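PDB 6ICL: methylxanthine N3-demethylase NdmB from Pseudomonas putida, which catalyses the N3-demethylation of theobromine to 7-methylxanthine and formaldehyde, and also demethylates caffeine, theophylline and 3-methylxanthine as a Rieske oxygenase of bacterial caffeine degradation. Local coordinates for residues T60-L68 and D145-N153. Sequence-based numbering, arbitrary orientation.
Sequences TLLGEKLVL and DIVWVRLDN
The axes of strands 64-68 and 146-150 approach to 10.6 Å, with N-to-C directions 131° apart, and the CA atoms of L61 and L68 come nearest those of V149 and V147. No backbone hydrogen bond joins the two segments; the type I' turn L61-E64 closes the hairpin that brings L61, L62, E64 and L66 around L151. Between the strands, L68 meets V147 end to end, CD1 to CG1 at 4.1 Å, and L66 does likewise with V149, CD1 to CG1 at 4.0 Å. With CG1 anti to the backbone N (chi1 177°), V149 turns this methyl to L66. L61 instead runs past V149 in the opposite sense, its CD2 4.1 Å from V149 CB and also reaching L151 CG. Both segments belong to the antiparallel sheet of the Rieske domain, which curls so that non-adjacent strands share an apolar core, away from the [2Fe-2S] cluster; F138 on strand 137-143 also packs against L66, V149 and L151. L151 CD1 touches E64 CG at 4.0 Å and L62 CD1 at 4.1 Å, while its CD2 lies against both methyls of L66. Cutting L151 back to an alanine is likely to open a gap beside the turn, leaving L61, L62, E64 CG and L66 without this apolar partner. The E64 carboxylate forms a salt bridge with R34.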
loop_
_atom_site.group_PDB
_atom_site.type_symbol
_atom_site.label_atom_id
_atom_site.label_comp_id
_atom_site.label_asym_id
_atom_site.label_seq_id
_atom_site.Cartn_x
_atom_site.Cartn_y
_atom_site.Cartn_z
ATOM N N THR A 60 15.685 6.570 21.526
ATOM C CA THR A 60 14.913 6.311 22.729
ATOM C C THR A 60 15.646 5.270 23.567
ATOM O O THR A 60 16.079 4.241 23.044
ATOM C CB THR A 60 13.491 5.873 22.363
ATOM O OG1 THR A 60 12.877 6.935 21.613
ATOM C CG2 THR A 60 12.654 5.622 23.619
ATOM N N LEU A 61 15.840 5.576 24.851
ATOM C CA LEU A 61 16.578 4.717 25.771
ATOM C C LEU A 61 15.795 4.666 27.066
ATOM O O LEU A 61 15.569 5.708 27.687
ATOM C CB LEU A 61 17.993 5.229 26.047
ATOM C CG LEU A 61 18.787 4.392 27.066
ATOM C CD1 LEU A 61 18.871 2.923 26.641
ATOM C CD2 LEU A 61 20.202 4.962 27.235
ATOM N N LEU A 62 15.395 3.460 27.464
ATOM C CA LEU A 62 14.654 3.250 28.704
ATOM C C LEU A 62 13.413 4.130 28.737
ATOM O O LEU A 62 13.036 4.665 29.775
ATOM C CB LEU A 62 15.546 3.492 29.933
ATOM C CG LEU A 62 16.629 2.427 30.153
ATOM C CD1 LEU A 62 17.594 2.837 31.269
ATOM C CD2 LEU A 62 15.990 1.094 30.475
ATOM N N GLY A 63 12.762 4.270 27.585
ATOM C CA GLY A 63 11.578 5.094 27.498
ATOM C C GLY A 63 11.849 6.575 27.367
ATOM O O GLY A 63 10.915 7.332 27.086
ATOM N N GLU A 64 13.092 7.022 27.548
ATOM C CA GLU A 64 13.429 8.435 27.456
ATOM C C GLU A 64 13.764 8.810 26.021
ATOM O O GLU A 64 14.497 8.093 25.337
ATOM C CB GLU A 64 14.634 8.793 28.334
ATOM C CG GLU A 64 14.616 8.197 29.713
ATOM C CD GLU A 64 13.877 9.045 30.708
ATOM O OE1 GLU A 64 13.990 8.748 31.914
ATOM O OE2 GLU A 64 13.185 10.004 30.299
ATOM N N LYS A 65 13.270 9.966 25.600
ATOM C CA LYS A 65 13.610 10.529 24.305
ATOM C C LYS A 65 14.848 11.406 24.462
ATOM O O LYS A 65 14.836 12.379 25.223
ATOM C CB LYS A 65 12.420 11.318 23.754
ATOM C CG LYS A 65 11.102 10.525 23.869
ATOM C CD LYS A 65 10.074 10.862 22.784
ATOM C CE LYS A 65 9.778 12.342 22.647
ATOM N NZ LYS A 65 8.484 12.559 21.914
ATOM N N LEU A 66 15.905 11.054 23.749
ATOM C CA LEU A 66 17.204 11.712 23.818
ATOM C C LEU A 66 17.526 12.299 22.458
ATOM O O LEU A 66 17.100 11.767 21.428
ATOM C CB LEU A 66 18.346 10.718 24.182
ATOM C CG LEU A 66 18.179 9.805 25.420
ATOM C CD1 LEU A 66 19.425 8.941 25.615
ATOM C CD2 LEU A 66 17.905 10.612 26.664
ATOM N N VAL A 67 18.323 13.365 22.453
ATOM C CA VAL A 67 18.900 13.898 21.222
ATOM C C VAL A 67 20.407 13.684 21.270
ATOM O O VAL A 67 21.041 13.898 22.312
ATOM C CB VAL A 67 18.541 15.385 21.018
ATOM C CG1 VAL A 67 18.907 16.221 22.263
ATOM C CG2 VAL A 67 19.217 15.930 19.760
ATOM N N LEU A 68 20.965 13.203 20.166
ATOM C CA LEU A 68 22.399 13.104 19.964
ATOM C C LEU A 68 22.825 14.191 18.989
ATOM O O LEU A 68 22.161 14.419 17.971
ATOM C CB LEU A 68 22.787 11.730 19.400
ATOM C CG LEU A 68 22.323 10.502 20.204
ATOM C CD1 LEU A 68 22.762 9.217 19.531
ATOM C CD2 LEU A 68 22.841 10.553 21.655
ATOM N N ASP A 145 32.968 1.983 17.564
ATOM C CA ASP A 145 32.129 2.609 16.538
ATOM C C ASP A 145 30.650 2.481 16.875
ATOM O O ASP A 145 29.797 2.363 15.989
ATOM C CB ASP A 145 32.433 2.050 15.145
ATOM C CG ASP A 145 33.825 2.464 14.652
ATOM O OD1 ASP A 145 34.345 3.498 15.151
ATOM O OD2 ASP A 145 34.397 1.757 13.785
ATOM N N ILE A 146 30.345 2.526 18.169
ATOM C CA ILE A 146 28.980 2.526 18.668
ATOM C C ILE A 146 28.836 3.678 19.650
ATOM O O ILE A 146 29.790 4.006 20.362
ATOM C CB ILE A 146 28.644 1.170 19.316
ATOM C CG1 ILE A 146 28.442 0.121 18.212
ATOM C CG2 ILE A 146 27.426 1.291 20.220
ATOM C CD1 ILE A 146 28.235 -1.307 18.732
ATOM N N VAL A 147 27.665 4.321 19.663
ATOM C CA VAL A 147 27.372 5.404 20.596
ATOM C C VAL A 147 26.716 4.842 21.856
ATOM O O VAL A 147 25.640 4.233 21.791
ATOM C CB VAL A 147 26.469 6.462 19.948
ATOM C CG1 VAL A 147 26.259 7.641 20.907
ATOM C CG2 VAL A 147 27.065 6.925 18.621
ATOM N N TRP A 148 27.348 5.086 23.007
ATOM C CA TRP A 148 26.909 4.596 24.309
ATOM C C TRP A 148 26.445 5.761 25.161
ATOM O O TRP A 148 27.044 6.842 25.140
ATOM C CB TRP A 148 28.052 3.880 25.041
ATOM C CG TRP A 148 28.601 2.752 24.294
ATOM C CD1 TRP A 148 29.586 2.786 23.341
ATOM C CD2 TRP A 148 28.190 1.396 24.401
ATOM N NE1 TRP A 148 29.822 1.521 22.859
ATOM C CE2 TRP A 148 28.974 0.648 23.498
ATOM C CE3 TRP A 148 27.237 0.733 25.185
ATOM C CZ2 TRP A 148 28.824 -0.726 23.346
ATOM C CZ3 TRP A 148 27.098 -0.625 25.046
ATOM C CH2 TRP A 148 27.885 -1.346 24.131
ATOM N N VAL A 149 25.391 5.539 25.921
ATOM C CA VAL A 149 24.846 6.538 26.820
ATOM C C VAL A 149 24.617 5.883 28.178
ATOM O O VAL A 149 24.148 4.744 28.262
ATOM C CB VAL A 149 23.524 7.138 26.290
ATOM C CG1 VAL A 149 22.947 8.142 27.295
ATOM C CG2 VAL A 149 23.711 7.783 24.907
ATOM N N ARG A 150 24.927 6.624 29.240
ATOM C CA ARG A 150 24.600 6.235 30.605
ATOM C C ARG A 150 23.779 7.356 31.218
ATOM O O ARG A 150 24.239 8.498 31.291
ATOM C CB ARG A 150 25.861 5.960 31.432
ATOM C CG ARG A 150 25.543 5.644 32.912
ATOM C CD ARG A 150 26.795 5.220 33.671
ATOM N NE ARG A 150 27.778 6.294 33.759
ATOM C CZ ARG A 150 28.982 6.164 34.321
ATOM N NH1 ARG A 150 29.366 4.994 34.839
ATOM N NH2 ARG A 150 29.814 7.199 34.351
ATOM N N LEU A 151 22.551 7.033 31.628
ATOM C CA LEU A 151 21.640 8.065 32.078
ATOM C C LEU A 151 21.957 8.558 33.476
ATOM O O LEU A 151 21.640 9.709 33.798
ATOM C CB LEU A 151 20.206 7.555 32.043
ATOM C CG LEU A 151 19.666 7.292 30.640
ATOM C CD1 LEU A 151 18.219 6.814 30.746
ATOM C CD2 LEU A 151 19.788 8.561 29.774
ATOM N N ASP A 152 22.532 7.716 34.327
ATOM C CA ASP A 152 22.752 8.093 35.716
ATOM C C ASP A 152 24.172 7.746 36.126
ATOM O O ASP A 152 24.571 6.575 36.086
ATOM C CB ASP A 152 21.745 7.440 36.666
ATOM C CG ASP A 152 21.762 8.096 38.042
ATOM O OD1 ASP A 152 22.847 8.491 38.476
ATOM O OD2 ASP A 152 20.706 8.262 38.671
ATOM N N ASN A 153 24.899 8.797 36.531
ATOM C CA ASN A 153 26.266 8.865 37.034
ATOM C C ASN A 153 26.425 8.514 38.501
ATOM O O ASN A 153 27.551 8.219 38.917
ATOM C CB ASN A 153 26.777 10.308 36.914
ATOM C CG ASN A 153 27.796 10.433 35.896
ATOM O OD1 ASN A 153 28.262 9.418 35.397
ATOM N ND2 ASN A 153 28.170 11.651 35.548
#